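Local coordinates for protein NADP-dependent alcohol dehydrogenase (Entamoeba histolytica, PDB 2OUI) that probably catalyses the NADP-dependent, reversible oxidation of alcohols to aldehydes or ketones, as a tetrameric, zinc-containing member of the medium-chain alcohol dehydrogenases, at residues Cys37-His42 and Val265-Glu270; Thr43-Ala48 and Leu336-Pro341. The protein carries 1 engineered substitution. All coordinates share one frame; numbering follows the deposited sequence.

Contact 1 (Cys37-His42 and Val265-Glu270); sequences CTSDTH and VNYLGE. With ZN (zinc ion), chain E; EDO (1,2-ethanediol), chain I; CAC (cacodylate ion), chain H; NO3 (nitrate ion), chain F.
H42 and Y267 meet as an edge-to-face pair: the imidazole stands on the phenol face with CD2 leading, the planes at 84° and the centroids 5.0 Å apart. H42 touches that face at two points, CD2 near Y267 CD1 and CG, and CB, a CH-pi contact, nearest CZ and CE1. S39 comes from another side, its CB in the plane of the phenol at the edge, 3.5 Å from Y267 CD1. With CG anti to the backbone N, chi1 167° turns the tyrosine ring toward helix 38-46, against S39 and H42, and its hydroxyl is hydrogen-bonded to T43 OG1, which is itself bonded to S39 O.

One water ties the polar end of H42 to the other segment: it lies 2.8 Å from H42 NE2, donates to N266 OD1 and is also bonded to O2 of an ethanediol. This diol, probably from the crystallisation liquor, bridges the two segments, giving O2 to S39 OG and O1 to V265 O, while Y267 N donates to O1.

Behind this shell is the metal. C37 SG binds zinc at 2.2 Å, together with H59, D150 and an oxygen of a cacodylate that probably also comes from the liquor. C37 is the N-cap of helix 38-46, and its sulfur accepts from S39 N at 3.4 Å with an N-H...S angle of 163°. The very short spacing between S39 OG and the zinc-bound cacodylate O2 is doubtful.

An oxygen ligand on zinc is consistent with the alcohol site of this family; S39 and H42 flanking it would suit the proton relay thought to operate there, though diol and cacodylate are not its natural components.

Contact 2 (Thr43-Ala48 and Leu336-Pro341); sequences TVWAGA and LMKNKP
The indole of W45 is sandwiched. On one face lies K338 CE, 3.4 Å above the plane and offset toward the rim; on the opposite face is CG1 of V44, the preceding residue of the same helix, over the centre of the ring system. K338 reaches its face as a chain laid across the indole, the two side chains crossing at about a right angle. CG and CD lie over the six-membered ring, CG toward its CE3-CZ3 side and CD toward CE2-CZ2, and CE settles 3.5 Å from the centroid of the five-membered ring, only 8° off its normal.

In the fold this is a surface meeting of two helix ends: W45 is in the last turn of helix 38-46, which has a wider pi-type turn there, and K338 is in the last turn of helix 329-339.

The last torsion bends the lysine (chi4 -35°), keeping NZ above the pyrrole part in a cation-pi contact at 4.2 Å from that centroid. The ammonium thus faces the pi cloud while its methylene neighbour makes the closer CH-pi contact. I12 of strand 11-16 also touches the tryptophan, and K338 packs on T41 one turn back along the first helix.

In the fold
Contacts 1 and 2 have centres about 8 Å apart and share helix 38-46. Along the chain the segments run 37-42, 43-48, 265-270, 336-341, so one helix of the GroES-like region, which supplies the zinc ligands C37 and H59 and is probably catalytic, gathers two distant parts of the sequence. Segment 265-270 follows strand 260-264 of the six-stranded parallel Rossmann-type sheet, probably the NADP-binding region; by helix 329-339, between strands 320-325 and 346-350, the chain has returned to the GroES-like part. The contacts touch where Y267 packs on A48 and T38 on M337. The helix that C37 caps thus meets the loop after strand 260-264 near its start and helix 329-339 at its end.

Contact 1 (Cys37-His42 and Val265-Glu270)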
loop_
_atom_site.group_PDB
_atom_site.type_symbol
_atom_site.label_atom_id
_atom_site.label_comp_id
_atom_site.label_asym_id
_atom_site.label_seq_id
_atom_site.Cartn_x
_atom_site.Cartn_y
_atom_site.Cartn_z
ATOM N N CYS A 37 10.003 25.828 18.533
ATOM C CA CYS A 37 8.968 25.378 17.603
ATOM C C CYS A 37 7.682 26.109 17.888
ATOM O O CYS A 37 7.358 26.358 19.030
ATOM C CB CYS A 37 8.714 23.872 17.781
ATOM S SG CYS A 37 7.644 23.213 16.458
ATOM N N THR A 38 6.950 26.437 16.829
ATOM C CA THR A 38 5.591 26.961 16.922
ATOM C C THR A 38 4.720 26.088 17.824
ATOM O O THR A 38 3.873 26.596 18.549
ATOM C CB THR A 38 4.972 27.022 15.500
ATOM O OG1 THR A 38 5.851 27.781 14.650
ATOM C CG2 THR A 38 3.629 27.719 15.521
ATOM N N SER A 39 4.940 24.777 17.804
ATOM C CA SER A 39 4.115 23.877 18.624
ATOM C C SER A 39 4.146 24.295 20.079
ATOM O O SER A 39 3.123 24.272 20.770
ATOM C CB SER A 39 4.560 22.429 18.499
ATOM O OG SER A 39 4.437 21.995 17.160
ATOM N N ASP A 40 5.326 24.673 20.569
ATOM C CA ASP A 40 5.425 25.062 21.971
ATOM C C ASP A 40 4.683 26.354 22.287
ATOM O O ASP A 40 4.247 26.555 23.428
ATOM C CB ASP A 40 6.892 25.160 22.402
ATOM C CG ASP A 40 7.494 23.785 22.759
ATOM O OD1 ASP A 40 6.762 22.756 22.774
ATOM O OD2 ASP A 40 8.701 23.746 23.065
ATOM N N THR A 41 4.524 27.223 21.287
ATOM C CA THR A 41 3.673 28.399 21.474
ATOM C C THR A 41 2.180 28.002 21.607
ATOM O O THR A 41 1.468 28.584 22.433
ATOM C CB THR A 41 3.875 29.492 20.361
ATOM O OG1 THR A 41 3.296 29.048 19.129
ATOM C CG2 THR A 41 5.354 29.784 20.140
ATOM N N HIS A 42 1.719 27.014 20.826
ATOM C CA HIS A 42 0.330 26.499 20.979
ATOM C C HIS A 42 0.171 25.893 22.377
ATOM O O HIS A 42 -0.793 26.173 23.089
ATOM C CB HIS A 42 -0.039 25.411 19.952
ATOM C CG HIS A 42 0.144 25.801 18.513
ATOM N ND1 HIS A 42 0.069 27.104 18.067
ATOM C CD2 HIS A 42 0.343 25.036 17.407
ATOM C CE1 HIS A 42 0.239 27.131 16.754
ATOM N NE2 HIS A 42 0.419 25.888 16.332
ATOM N N VAL A 265 -0.026 17.937 8.688
ATOM C CA VAL A 265 0.955 17.795 9.774
ATOM C C VAL A 265 0.874 19.000 10.705
ATOM O O VAL A 265 1.631 19.077 11.664
ATOM C CB VAL A 265 2.419 17.652 9.256
ATOM C CG1 VAL A 265 2.656 16.228 8.716
ATOM C CG2 VAL A 265 2.726 18.714 8.183
ATOM N N ASN A 266 -0.022 19.947 10.412
ATOM C CA ASN A 266 -0.228 21.080 11.312
ATOM C C ASN A 266 -0.861 20.675 12.634
ATOM O O ASN A 266 -1.875 19.958 12.676
ATOM C CB ASN A 266 -1.103 22.157 10.664
ATOM C CG ASN A 266 -1.078 23.461 11.443
ATOM O OD1 ASN A 266 -0.049 23.847 11.997
ATOM N ND2 ASN A 266 -2.181 24.156 11.450
ATOM N N TYR A 267 -0.232 21.115 13.715
ATOM C CA TYR A 267 -0.771 20.978 15.064
ATOM C C TYR A 267 -1.822 22.077 15.253
ATOM O O TYR A 267 -1.497 23.282 15.248
ATOM C CB TYR A 267 0.407 21.082 16.034
ATOM C CG TYR A 267 0.145 21.271 17.530
ATOM C CD1 TYR A 267 1.209 21.601 18.359
ATOM C CD2 TYR A 267 -1.130 21.149 18.108
ATOM C CE1 TYR A 267 1.041 21.786 19.706
ATOM C CE2 TYR A 267 -1.316 21.354 19.508
ATOM C CZ TYR A 267 -0.203 21.658 20.279
ATOM O OH TYR A 267 -0.282 21.879 21.648
ATOM N N LEU A 268 -3.089 21.667 15.343
ATOM C CA LEU A 268 -4.219 22.590 15.429
ATOM C C LEU A 268 -4.496 23.030 16.862
ATOM O O LEU A 268 -4.847 22.213 17.720
ATOM C CB LEU A 268 -5.473 21.943 14.833
ATOM C CG LEU A 268 -5.273 21.351 13.441
ATOM C CD1 LEU A 268 -6.398 20.370 13.096
ATOM C CD2 LEU A 268 -5.170 22.432 12.364
ATOM N N GLY A 269 -4.347 24.328 17.100
ATOM C CA GLY A 269 -4.347 24.891 18.454
ATOM C C GLY A 269 -5.667 25.331 19.043
ATOM O O GLY A 269 -5.737 25.605 20.239
ATOM N N GLU A 270 -6.712 25.429 18.225
ATOM C CA GLU A 270 -8.011 25.853 18.737
ATOM C C GLU A 270 -9.127 25.502 17.777
ATOM O O GLU A 270 -8.858 25.185 16.625
ATOM C CB GLU A 270 -8.021 27.355 18.997
ATOM C CG GLU A 270 -7.686 28.216 17.803
ATOM C CD GLU A 270 -7.800 29.694 18.141
ATOM O OE1 GLU A 270 -7.363 30.093 19.250
ATOM O OE2 GLU A 270 -8.340 30.448 17.302
HETATM ZN ZN ZN E . 7.872 21.037 16.923
HETATM C C1 EDO I . 4.259 21.220 13.540
HETATM O O1 EDO I . 2.887 21.368 13.148
HETATM C C2 EDO I . 4.827 22.570 13.972
HETATM O O2 EDO I . 3.884 23.389 14.691
HETATM AS AS CAC H . 5.743 18.697 16.357
HETATM O O1 CAC H . 5.988 18.685 14.642
HETATM O O2 CAC H . 6.090 20.294 17.023
HETATM C C1 CAC H . 3.866 18.434 16.827
HETATM C C2 CAC H . 6.905 17.397 17.253
HETATM N N NO3 F . 5.700 25.969 11.408
HETATM O O1 NO3 F . 6.464 26.239 12.556
HETATM O O2 NO3 F . 6.320 25.551 10.251
HETATM O O3 NO3 F . 4.309 26.121 11.415
HETATM O O HOH W 1 1.575 24.873 13.984
#

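Contact 2 (Thr43-Ala48 and Leu336-Pro341)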
loop_
_atom_site.group_PDB
_atom_site.type_symbol
_atom_site.label_atom_id
_atom_site.label_comp_id
_atom_site.label_asym_id
_atom_site.label_seq_id
_atom_site.Cartn_x
_atom_site.Cartn_y
_atom_site.Cartn_z
ATOM N N THR A 43 1.140 25.070 22.771
ATOM C CA THR A 43 1.086 24.397 24.072
ATOM C C THR A 43 1.028 25.393 25.226
ATOM O O THR A 43 0.175 25.266 26.115
ATOM C CB THR A 43 2.275 23.412 24.198
ATOM O OG1 THR A 43 2.171 22.443 23.150
ATOM C CG2 THR A 43 2.311 22.730 25.574
ATOM N N VAL A 44 1.915 26.400 25.213
ATOM C CA VAL A 44 1.983 27.374 26.314
ATOM C C VAL A 44 0.856 28.414 26.269
ATOM O O VAL A 44 0.124 28.593 27.251
ATOM C CB VAL A 44 3.365 28.108 26.383
ATOM C CG1 VAL A 44 3.364 29.213 27.453
ATOM C CG2 VAL A 44 4.499 27.124 26.627
ATOM N N TRP A 45 0.703 29.112 25.143
ATOM C CA TRP A 45 -0.193 30.273 25.170
ATOM C C TRP A 45 -1.639 29.941 24.754
ATOM O O TRP A 45 -2.557 30.659 25.124
ATOM C CB TRP A 45 0.390 31.480 24.409
ATOM C CG TRP A 45 1.563 32.145 25.145
ATOM C CD1 TRP A 45 1.493 33.089 26.131
ATOM C CD2 TRP A 45 2.958 31.897 24.924
ATOM N NE1 TRP A 45 2.758 33.446 26.537
ATOM C CE2 TRP A 45 3.674 32.724 25.814
ATOM C CE3 TRP A 45 3.673 31.059 24.044
ATOM C CZ2 TRP A 45 5.067 32.732 25.863
ATOM C CZ3 TRP A 45 5.055 31.068 24.095
ATOM C CH2 TRP A 45 5.738 31.895 25.002
ATOM N N ALA A 46 -1.826 28.848 24.017
ATOM C CA ALA A 46 -3.165 28.406 23.610
ATOM C C ALA A 46 -3.710 27.292 24.509
ATOM O O ALA A 46 -4.914 27.025 24.501
ATOM C CB ALA A 46 -3.171 27.946 22.112
ATOM N N GLY A 47 -2.837 26.654 25.288
ATOM C CA GLY A 47 -3.233 25.509 26.116
ATOM C C GLY A 47 -3.792 24.348 25.308
ATOM O O GLY A 47 -4.619 23.571 25.810
ATOM N N ALA A 48 -3.298 24.219 24.071
ATOM C CA ALA A 48 -3.834 23.318 23.037
ATOM C C ALA A 48 -3.812 21.830 23.378
ATOM O O ALA A 48 -4.567 21.045 22.771
ATOM C CB ALA A 48 -3.118 23.566 21.694
ATOM N N LEU A 336 10.550 34.667 19.704
ATOM C CA LEU A 336 10.452 34.928 18.262
ATOM C C LEU A 336 9.366 34.103 17.602
ATOM O O LEU A 336 8.679 34.599 16.715
ATOM C CB LEU A 336 11.781 34.633 17.545
ATOM C CG LEU A 336 12.935 35.645 17.590
ATOM C CD1 LEU A 336 14.157 35.049 16.882
ATOM C CD2 LEU A 336 12.523 36.945 16.936
ATOM N N MET A 337 9.218 32.849 18.018
ATOM C CA MET A 337 8.228 31.956 17.415
ATOM C C MET A 337 6.815 32.399 17.753
ATOM O O MET A 337 5.861 32.123 16.993
ATOM C CB MET A 337 8.427 30.499 17.862
ATOM C CG MET A 337 9.783 29.915 17.522
ATOM S SD MET A 337 10.212 30.033 15.774
ATOM C CE MET A 337 9.448 28.583 15.078
ATOM N N LYS A 338 6.698 33.061 18.904
ATOM C CA LYS A 338 5.438 33.598 19.385
ATOM C C LYS A 338 5.123 34.900 18.644
ATOM O O LYS A 338 4.022 35.071 18.127
ATOM C CB LYS A 338 5.503 33.862 20.892
ATOM C CG LYS A 338 4.148 34.236 21.502
ATOM C CD LYS A 338 4.308 35.057 22.774
ATOM C CE LYS A 338 2.973 35.261 23.477
ATOM N NZ LYS A 338 1.845 35.403 22.524
ATOM N N ASN A 339 6.104 35.793 18.574
ATOM C CA ASN A 339 5.914 37.116 17.932
ATOM C C ASN A 339 5.925 37.157 16.387
ATOM O O ASN A 339 5.245 37.997 15.781
ATOM C CB ASN A 339 6.904 38.103 18.527
ATOM C CG ASN A 339 6.680 38.300 20.017
ATOM O OD1 ASN A 339 5.543 38.243 20.491
ATOM N ND2 ASN A 339 7.759 38.523 20.766
ATOM N N LYS A 340 6.690 36.254 15.770
ATOM C CA LYS A 340 6.763 36.085 14.298
ATOM C C LYS A 340 7.073 37.364 13.500
ATOM O O LYS A 340 6.230 37.799 12.695
ATOM C CB LYS A 340 5.470 35.488 13.727
ATOM C CG LYS A 340 4.918 34.243 14.392
ATOM C CD LYS A 340 3.378 34.226 14.267
ATOM C CE LYS A 340 2.767 35.488 14.923
ATOM N NZ LYS A 340 1.276 35.530 14.924
ATOM N N PRO A 341 8.269 37.964 13.684
ATOM C CA PRO A 341 8.672 39.053 12.773
ATOM C C PRO A 341 8.789 38.571 11.320
ATOM O O PRO A 341 8.919 37.357 11.074
ATOM C CB PRO A 341 10.054 39.460 13.301
ATOM C CG PRO A 341 10.529 38.286 14.061
ATOM C CD PRO A 341 9.305 37.708 14.696
#